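Local coordinates for protein mitochondrial enolase superfamily member 1 (Homo sapiens, PDB 4A35) that catalyses the magnesium-dependent dehydration of L-fuconate to 2-keto-3-deoxy-L-fuconate, a step in the breakdown of L-fucose, at residues A[14-19]-A[427-432]; A[5-10]-A[75-80]. One frame throughout, in Å; residues are numbered along the deposited sequence.

In the fold
Both contacts hold strand 7-16, the first strand of the three-stranded antiparallel sheet in the N-terminal capping domain, but at opposite ends and with different partners. Interaction 1, partly buried, joins the strand's C-terminal end to the loop between helices 421-427 and 433-438, bringing together segments from near the two ends of the sequence, close to a probable substrate-binding residue. Interaction 2, a surface contact away from the annotated sites, joins the strand's start to the turn between helices 63-73 and 82-86. Each has two backbone hydrogen bonds. Interaction 1 adds aromatic contacts and a charged group stacked on a ring, whereas interaction 2 relies on branched aliphatic side chains and one arginine-to-carbonyl bond.

Interaction 1 of 2, residues A[14-19]-A[427-432]; sequences DVRFPT and HQYPDG. With EDO (1,2-ethanediol), chain D.
The guanidinium of R16 lies flat on the ring of Y429, with centres 4.0 Å apart and planes 20° apart. CZ sits over CD2 rather than the ring centre, making an off-centre cation-pi pair; P430 CB covers the opposite ring face. An extended chain from CG to NE gives R16 the reach for this. Arginine suits the place because its flat cation can stack while its edge bonds elsewhere, and tyrosine because it offers a flat ring. That edge grips D14 side-on: NE meets OD1 at 2.7 Å and NH2 meets OD2 at 2.8 Å, while E64 is a second acidic partner of NH2. NH1 donates to a bound 1,2-ethanediol, probably from the crystallisation liquor. An alanine in place of R16 would probably leave the D14 carboxylate without its charged mate and take the stacked cation off Y429.

The backbones join in a single beta bridge between V15 and Q428. Y429 N donates to D14 O at 2.8 Å, and R16 N to H427 O at 2.9 Å. One water links D14 OD2 to Y429 O, another D14 N to Q428 NE2.

In the aromatic contact, F17 CE1 stands 3.4 Å above the H427 ring, over its centre, with the planes inclined at 36°. Histidine serves here because its ring can face F17 while ND1 bonds to S423 O in its own helix; V15 CG1 packs on its CB.

H395 stacks on F17 and meets H427 edge-to-face. Helix 63-73 borders D14 and R16, and helix 433-438 touches P18 and H427, with W435 reaching R16 O. F17 pairs with Y35, a probable substrate-binding residue. Strand 7-16 thus lies between strand 36-44, where V15 pairs with A37, and the C-terminal loop, bridged at Q428.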
ATOM      1  N   ASP A  14      -6.667 -20.562  -4.440  1.00 20.08           N
ATOM      2  CA  ASP A  14      -7.560 -19.679  -3.686  1.00 19.82           C
ATOM      3  C   ASP A  14      -8.328 -20.572  -2.705  1.00 20.55           C
ATOM      4  O   ASP A  14      -9.156 -21.368  -3.147  1.00 19.68           O
ATOM      5  CB  ASP A  14      -8.503 -18.987  -4.712  1.00 20.25           C
ATOM      6  CG  ASP A  14      -9.404 -17.918  -4.150  1.00 21.64           C
ATOM      7  OD1 ASP A  14      -9.636 -17.918  -2.903  1.00 19.69           O
ATOM      8  OD2 ASP A  14      -9.942 -17.108  -4.963  1.00 21.79           O
ATOM      9  N   VAL A  15      -8.003 -20.508  -1.380  1.00 18.52           N
ATOM     10  CA  VAL A  15      -8.625 -21.363  -0.353  1.00 17.82           C
ATOM     11  C   VAL A  15      -9.448 -20.480   0.578  1.00 18.78           C
ATOM     12  O   VAL A  15      -8.915 -19.510   1.096  1.00 18.49           O
ATOM     13  CB  VAL A  15      -7.561 -22.196   0.428  1.00 20.44           C
ATOM     14  CG1 VAL A  15      -8.214 -23.217   1.351  1.00 21.51           C
ATOM     15  CG2 VAL A  15      -6.601 -22.891  -0.538  1.00 21.28           C
ATOM     16  N   ARG A  16     -10.741 -20.779   0.766  1.00 17.26           N
ATOM     17  CA  ARG A  16     -11.574 -19.905   1.574  1.00 17.90           C
ATOM     18  C   ARG A  16     -12.394 -20.672   2.548  1.00 19.98           C
ATOM     19  O   ARG A  16     -12.969 -21.699   2.213  1.00 20.14           O
ATOM     20  CB  ARG A  16     -12.521 -19.045   0.667  1.00 17.16           C
ATOM     21  CG  ARG A  16     -11.765 -18.184  -0.372  1.00 19.13           C
ATOM     22  CD  ARG A  16     -12.724 -17.291  -1.153  1.00 20.15           C
ATOM     23  NE  ARG A  16     -12.008 -16.697  -2.287  1.00 21.55           N
ATOM     24  CZ  ARG A  16     -12.433 -15.655  -2.992  1.00 28.11           C
ATOM     25  NH1 ARG A  16     -13.574 -15.048  -2.675  1.00 20.23           N
ATOM     26  NH2 ARG A  16     -11.713 -15.199  -3.999  1.00 17.15           N
ATOM     27  N   PHE A  17     -12.394 -20.186   3.801  1.00 17.59           N
ATOM     28  CA  PHE A  17     -13.184 -20.790   4.857  1.00 17.76           C
ATOM     29  C   PHE A  17     -14.387 -19.876   5.118  1.00 18.89           C
ATOM     30  O   PHE A  17     -14.233 -18.664   5.319  1.00 18.45           O
ATOM     31  CB  PHE A  17     -12.334 -21.090   6.123  1.00 19.29           C
ATOM     32  CG  PHE A  17     -11.174 -22.027   5.817  1.00 18.76           C
ATOM     33  CD1 PHE A  17     -11.338 -23.411   5.878  1.00 22.09           C
ATOM     34  CD2 PHE A  17      -9.932 -21.520   5.412  1.00 19.71           C
ATOM     35  CE1 PHE A  17     -10.289 -24.282   5.532  1.00 22.53           C
ATOM     36  CE2 PHE A  17      -8.878 -22.390   5.065  1.00 22.58           C
ATOM     37  CZ  PHE A  17      -9.065 -23.763   5.124  1.00 22.34           C
ATOM     38  N   PRO A  18     -15.591 -20.481   5.252  1.00 18.50           N
ATOM     39  CA  PRO A  18     -16.818 -19.661   5.445  1.00 16.65           C
ATOM     40  C   PRO A  18     -17.032 -19.221   6.906  1.00 20.38           C
ATOM     41  O   PRO A  18     -18.076 -19.450   7.507  1.00 21.13           O
ATOM     42  CB  PRO A  18     -17.929 -20.577   4.943  1.00 18.66           C
ATOM     43  CG  PRO A  18     -17.387 -22.013   5.252  1.00 23.40           C
ATOM     44  CD  PRO A  18     -15.904 -21.910   4.981  1.00 20.14           C
ATOM     45  N   THR A  19     -16.049 -18.566   7.485  1.00 18.98           N
ATOM     46  CA  THR A  19     -16.118 -18.212   8.910  1.00 19.98           C
ATOM     47  C   THR A  19     -17.222 -17.155   9.198  1.00 21.86           C
ATOM     48  O   THR A  19     -17.734 -17.138  10.326  1.00 21.67           O
ATOM     49  CB  THR A  19     -14.751 -17.821   9.451  1.00 29.98           C
ATOM     50  OG1 THR A  19     -14.216 -16.855   8.615  1.00 23.31           O
ATOM     51  CG2 THR A  19     -13.762 -19.005   9.500  1.00 33.12           C
ATOM     52  N   HIS A 427     -12.103 -26.673   0.306  1.00 20.84           N
ATOM     53  CA  HIS A 427     -12.309 -25.222   0.515  1.00 20.14           C
ATOM     54  C   HIS A 427     -11.795 -24.300  -0.623  1.00 22.34           C
ATOM     55  O   HIS A 427     -11.911 -23.057  -0.536  1.00 18.28           O
ATOM     56  CB  HIS A 427     -11.647 -24.841   1.857  1.00 19.73           C
ATOM     57  CG  HIS A 427     -12.338 -25.477   3.018  1.00 22.64           C
ATOM     58  ND1 HIS A 427     -11.925 -26.721   3.519  1.00 23.42           N
ATOM     59  CD2 HIS A 427     -13.433 -25.064   3.699  1.00 23.62           C
ATOM     60  CE1 HIS A 427     -12.770 -27.004   4.503  1.00 24.83           C
ATOM     61  NE2 HIS A 427     -13.682 -26.028   4.660  1.00 24.89           N
ATOM     62  N   GLN A 428     -11.325 -24.918  -1.732  1.00 22.89           N
ATOM     63  CA  GLN A 428     -10.881 -24.170  -2.895  1.00 22.95           C
ATOM     64  C   GLN A 428     -12.058 -23.395  -3.499  1.00 24.67           C
ATOM     65  O   GLN A 428     -13.186 -23.916  -3.589  1.00 22.68           O
ATOM     66  CB  GLN A 428     -10.294 -25.124  -3.912  1.00 25.00           C
ATOM     67  CG  GLN A 428      -9.378 -24.477  -4.889  1.00 32.06           C
ATOM     68  CD  GLN A 428      -8.553 -25.471  -5.647  1.00 38.68           C
ATOM     69  OE1 GLN A 428      -8.443 -26.673  -5.291  1.00 39.09           O
ATOM     70  NE2 GLN A 428      -7.896 -24.949  -6.670  1.00 31.31           N
ATOM     71  N   TYR A 429     -11.823 -22.116  -3.737  1.00 19.79           N
ATOM     72  CA  TYR A 429     -12.837 -21.226  -4.288  1.00 19.83           C
ATOM     73  C   TYR A 429     -12.578 -20.990  -5.806  1.00 22.58           C
ATOM     74  O   TYR A 429     -11.468 -20.583  -6.181  1.00 21.79           O
ATOM     75  CB  TYR A 429     -12.885 -19.895  -3.511  1.00 20.70           C
ATOM     76  CG  TYR A 429     -13.979 -18.997  -4.046  1.00 23.80           C
ATOM     77  CD1 TYR A 429     -15.291 -19.120  -3.591  1.00 27.73           C
ATOM     78  CD2 TYR A 429     -13.721 -18.064  -5.053  1.00 25.85           C
ATOM     79  CE1 TYR A 429     -16.326 -18.363  -4.149  1.00 29.81           C
ATOM     80  CE2 TYR A 429     -14.742 -17.268  -5.589  1.00 27.65           C
ATOM     81  CZ  TYR A 429     -16.050 -17.447  -5.149  1.00 33.12           C
ATOM     82  OH  TYR A 429     -17.091 -16.716  -5.671  1.00 35.28           O
ATOM     83  N   PRO A 430     -13.584 -21.135  -6.694  1.00 22.25           N
ATOM     84  CA  PRO A 430     -15.012 -21.409  -6.433  1.00 21.74           C
ATOM     85  C   PRO A 430     -15.464 -22.875  -6.531  1.00 24.55           C
ATOM     86  O   PRO A 430     -16.633 -23.163  -6.262  1.00 25.88           O
ATOM     87  CB  PRO A 430     -15.679 -20.632  -7.583  1.00 24.01           C
ATOM     88  CG  PRO A 430     -14.734 -20.890  -8.753  1.00 28.42           C
ATOM     89  CD  PRO A 430     -13.348 -20.825  -8.130  1.00 24.02           C
ATOM     90  N   ASP A 431     -14.570 -23.801  -6.899  1.00 21.82           N
ATOM     91  CA  ASP A 431     -15.041 -25.156  -7.235  1.00 23.14           C
ATOM     92  C   ASP A 431     -14.893 -26.272  -6.173  1.00 26.67           C
ATOM     93  O   ASP A 431     -15.339 -27.387  -6.420  1.00 27.18           O
ATOM     94  CB  ASP A 431     -14.400 -25.580  -8.573  1.00 25.61           C
ATOM     95  CG  ASP A 431     -14.810 -24.678  -9.750  1.00 39.73           C
ATOM     96  OD1 ASP A 431     -15.982 -24.196  -9.766  1.00 38.66           O
ATOM     97  OD2 ASP A 431     -13.945 -24.388 -10.605  1.00 45.51           O
ATOM     98  N   GLY A 432     -14.411 -25.961  -4.971  1.00 24.30           N
ATOM     99  CA  GLY A 432     -14.323 -26.946  -3.903  1.00 24.93           C
ATOM    100  C   GLY A 432     -15.710 -27.286  -3.383  1.00 24.27           C
ATOM    101  O   GLY A 432     -16.636 -26.478  -3.539  1.00 22.63           O
TER
HETATM  102  C1  EDO D1447     -16.584 -16.479  -1.011  1.00 33.62           C
HETATM  103  O1  EDO D1447     -15.511 -15.626  -0.600  1.00 31.47           O
HETATM  104  C2  EDO D1447     -17.441 -15.830  -2.146  1.00 40.56           C
HETATM  105  O2  EDO D1447     -17.489 -14.406  -2.029  1.00 44.13           O
HETATM  106  O   HOH W   1     -10.265 -17.929  -7.368  1.00 21.60           O
HETATM  107  O   HOH W   2      -7.604 -21.903  -6.909  1.00 30.97           O

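Interaction 2 of 2, residues A[5-10]-A[75-80]; sequences GRISRL and HHVLNK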
ATOM      1  N   GLY A   5      18.698 -28.792  -5.298  1.00 27.22           N
ATOM      2  CA  GLY A   5      17.563 -28.746  -6.191  1.00 27.61           C
ATOM      3  C   GLY A   5      17.282 -27.425  -6.853  1.00 29.12           C
ATOM      4  O   GLY A   5      17.640 -26.361  -6.350  1.00 27.94           O
ATOM      5  N   ARG A   6      16.681 -27.534  -8.031  1.00 26.36           N
ATOM      6  CA  ARG A   6      16.185 -26.437  -8.850  1.00 26.03           C
ATOM      7  C   ARG A   6      14.677 -26.380  -8.675  1.00 29.31           C
ATOM      8  O   ARG A   6      14.013 -27.406  -8.793  1.00 27.05           O
ATOM      9  CB  ARG A   6      16.574 -26.622 -10.329  1.00 26.41           C
ATOM     10  CG  ARG A   6      16.330 -25.337 -11.123  1.00 29.74           C
ATOM     11  CD  ARG A   6      16.924 -25.354 -12.520  1.00 36.11           C
ATOM     12  NE  ARG A   6      18.386 -25.493 -12.513  1.00 48.15           N
ATOM     13  CZ  ARG A   6      19.254 -24.512 -12.732  1.00 68.22           C
ATOM     14  NH1 ARG A   6      18.832 -23.264 -12.904  1.00 68.54           N
ATOM     15  NH2 ARG A   6      20.553 -24.764 -12.747  1.00 57.10           N
ATOM     16  N   ILE A   7      14.132 -25.182  -8.397  1.00 27.76           N
ATOM     17  CA  ILE A   7      12.689 -25.029  -8.235  1.00 27.31           C
ATOM     18  C   ILE A   7      12.066 -25.282  -9.627  1.00 29.11           C
ATOM     19  O   ILE A   7      12.460 -24.646 -10.586  1.00 28.26           O
ATOM     20  CB  ILE A   7      12.336 -23.658  -7.611  1.00 29.11           C
ATOM     21  CG1 ILE A   7      12.743 -23.713  -6.112  1.00 29.98           C
ATOM     22  CG2 ILE A   7      10.830 -23.355  -7.800  1.00 27.62           C
ATOM     23  CD1 ILE A   7      13.090 -22.484  -5.545  1.00 44.41           C
ATOM     24  N   SER A   8      11.226 -26.315  -9.739  1.00 25.90           N
ATOM     25  CA  SER A   8      10.725 -26.779 -11.026  1.00 26.15           C
ATOM     26  C   SER A   8       9.267 -26.471 -11.254  1.00 29.94           C
ATOM     27  O   SER A   8       8.860 -26.345 -12.410  1.00 31.52           O
ATOM     28  CB  SER A   8      10.953 -28.287 -11.149  1.00 30.13           C
ATOM     29  OG  SER A   8      10.390 -28.936 -10.022  1.00 36.49           O
ATOM     30  N   ARG A   9       8.459 -26.405 -10.176  1.00 24.89           N
ATOM     31  CA  ARG A   9       7.013 -26.157 -10.252  1.00 25.39           C
ATOM     32  C   ARG A   9       6.539 -25.224  -9.160  1.00 24.70           C
ATOM     33  O   ARG A   9       7.090 -25.201  -8.060  1.00 23.36           O
ATOM     34  CB  ARG A   9       6.191 -27.468 -10.141  1.00 28.53           C
ATOM     35  CG  ARG A   9       6.492 -28.566 -11.166  1.00 51.12           C
ATOM     36  CD  ARG A   9       6.698 -29.907 -10.478  1.00 69.56           C
ATOM     37  NE  ARG A   9       7.810 -30.669 -11.061  1.00 85.85           N
ATOM     38  CZ  ARG A   9       8.577 -31.530 -10.393  1.00 98.32           C
ATOM     39  NH1 ARG A   9       8.372 -31.748  -9.099  1.00 79.88           N
ATOM     40  NH2 ARG A   9       9.563 -32.167 -11.011  1.00 87.65           N
ATOM     41  N   LEU A  10       5.491 -24.470  -9.470  1.00 21.70           N
ATOM     42  CA  LEU A  10       4.817 -23.612  -8.501  1.00 22.01           C
ATOM     43  C   LEU A  10       3.313 -23.733  -8.769  1.00 26.57           C
ATOM     44  O   LEU A  10       2.872 -23.612  -9.921  1.00 25.88           O
ATOM     45  CB  LEU A  10       5.279 -22.142  -8.597  1.00 21.48           C
ATOM     46  CG  LEU A  10       4.630 -21.137  -7.585  1.00 24.54           C
ATOM     47  CD1 LEU A  10       5.592 -20.019  -7.228  1.00 24.35           C
ATOM     48  CD2 LEU A  10       3.270 -20.516  -8.134  1.00 25.92           C
ATOM     49  N   HIS A  75       7.646 -16.383 -12.245  1.00 22.06           N
ATOM     50  CA  HIS A  75       8.821 -16.531 -13.139  1.00 22.86           C
ATOM     51  C   HIS A  75      10.179 -16.217 -12.385  1.00 29.04           C
ATOM     52  O   HIS A  75      11.236 -16.726 -12.793  1.00 28.79           O
ATOM     53  CB  HIS A  75       8.666 -15.670 -14.395  1.00 22.33           C
ATOM     54  CG  HIS A  75       8.790 -14.196 -14.104  1.00 24.37           C
ATOM     55  ND1 HIS A  75       9.982 -13.522 -14.301  1.00 26.47           N
ATOM     56  CD2 HIS A  75       7.867 -13.322 -13.632  1.00 23.32           C
ATOM     57  CE1 HIS A  75       9.747 -12.258 -13.949  1.00 23.74           C
ATOM     58  NE2 HIS A  75       8.494 -12.084 -13.559  1.00 23.32           N
ATOM     59  N   HIS A  76      10.130 -15.400 -11.292  1.00 24.91           N
ATOM     60  CA  HIS A  76      11.325 -15.074 -10.464  1.00 23.98           C
ATOM     61  C   HIS A  76      11.821 -16.270  -9.650  1.00 26.92           C
ATOM     62  O   HIS A  76      13.006 -16.312  -9.321  1.00 26.59           O
ATOM     63  CB  HIS A  76      11.073 -13.917  -9.467  1.00 23.36           C
ATOM     64  CG  HIS A  76      10.908 -12.558 -10.098  1.00 26.74           C
ATOM     65  ND1 HIS A  76      11.873 -12.024 -10.954  1.00 30.07           N
ATOM     66  CD2 HIS A  76       9.865 -11.697 -10.030  1.00 26.70           C
ATOM     67  CE1 HIS A  76      11.390 -10.841 -11.338  1.00 28.13           C
ATOM     68  NE2 HIS A  76      10.217 -10.584 -10.756  1.00 26.79           N
ATOM     69  N   VAL A  77      10.932 -17.234  -9.309  1.00 24.45           N
ATOM     70  CA  VAL A  77      11.354 -18.367  -8.479  1.00 25.47           C
ATOM     71  C   VAL A  77      11.510 -19.636  -9.333  1.00 26.67           C
ATOM     72  O   VAL A  77      12.325 -20.488  -8.996  1.00 25.27           O
ATOM     73  CB  VAL A  77      10.389 -18.561  -7.253  1.00 30.73           C
ATOM     74  CG1 VAL A  77       9.034 -19.134  -7.660  1.00 30.12           C
ATOM     75  CG2 VAL A  77      11.033 -19.385  -6.133  1.00 31.20           C
ATOM     76  N   LEU A  78      10.783 -19.742 -10.443  1.00 22.96           N
ATOM     77  CA  LEU A  78      10.829 -20.919 -11.300  1.00 23.39           C
ATOM     78  C   LEU A  78      12.185 -21.033 -12.011  1.00 27.62           C
ATOM     79  O   LEU A  78      12.761 -20.017 -12.425  1.00 26.50           O
ATOM     80  CB  LEU A  78       9.688 -20.888 -12.332  1.00 23.89           C
ATOM     81  CG  LEU A  78       8.274 -21.225 -11.783  1.00 28.38           C
ATOM     82  CD1 LEU A  78       7.207 -20.886 -12.846  1.00 30.03           C
ATOM     83  CD2 LEU A  78       8.171 -22.722 -11.378  1.00 28.30           C
ATOM     84  N   ASN A  79      12.714 -22.255 -12.094  1.00 26.77           N
ATOM     85  CA  ASN A  79      13.992 -22.570 -12.743  1.00 29.08           C
ATOM     86  C   ASN A  79      15.211 -21.976 -12.015  1.00 31.91           C
ATOM     87  O   ASN A  79      16.270 -21.865 -12.606  1.00 33.91           O
ATOM     88  CB  ASN A  79      13.994 -22.154 -14.233  1.00 34.20           C
ATOM     89  CG  ASN A  79      12.788 -22.661 -14.977  1.00 57.12           C
ATOM     90  OD1 ASN A  79      11.943 -21.880 -15.435  1.00 60.53           O
ATOM     91  ND2 ASN A  79      12.612 -23.973 -14.983  1.00 41.98           N
ATOM     92  N   LYS A  80      15.068 -21.657 -10.732  1.00 26.26           N
ATOM     93  CA  LYS A  80      16.153 -21.145  -9.900  1.00 25.83           C
ATOM     94  C   LYS A  80      16.654 -22.240  -8.977  1.00 26.64           C
ATOM     95  O   LYS A  80      15.832 -22.957  -8.401  1.00 26.86           O
ATOM     96  CB  LYS A  80      15.671 -19.948  -9.049  1.00 27.96           C
ATOM     97  CG  LYS A  80      15.981 -18.573  -9.628  1.00 45.12           C
ATOM     98  CD  LYS A  80      15.093 -18.245 -10.806  1.00 59.57           C
ATOM     99  CE  LYS A  80      15.585 -17.108 -11.652  1.00 71.33           C
ATOM    100  NZ  LYS A  80      14.745 -16.973 -12.867  1.00 85.03           N
TER
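V77 meets I7 and L10 at once, its side chain crossing each at about a right angle. Its CG1, in the crowded position between the backbone N and carbonyl carbon (chi1 73°), touches L10 CD1 at 3.6 Å, while CG2 meets I7 CD1 at 3.8 Å. A beta-branched residue suits this place, since its two methyls serve two neighbours. I7 is branched in the same way and uses both arms: while CD1 reaches V77, CG2 rests against V77 O at 3.4 Å. L78 approaches differently, laying CD2 on the strand backbone, 3.7 Å from L10 N and close to R9 C.

R6, at the exposed start of the segment, runs past the N79 carbonyl. Its CG, anti to the backbone N (chi1 -167°), lies beside that group, with CD following it. NH1 donates to N79 O at 2.9 Å, with that oxygen nearly in the guanidinium plane but NH1 above the carbonyl plane. NE forms a salt bridge with D81.

The main chains meet around I7, which gives its N-H to K80 O at 2.8 Å and receives N79 N on its own O. V77 to K80 form a type II beta turn, in which N79 takes the positive phi that asparagine tolerates well. S8 and R9 both face E43 in a classic beta bulge, R9 also bridging to its carboxylate.

Chemically, the methyls of V77 pack on I7 and L10, with I85 against I7 and V77 and F92 against V77, while the exposed arginines make the charged bonds. The backbone bonds at I7 tie the turn to the strand without depending on side-chain charge.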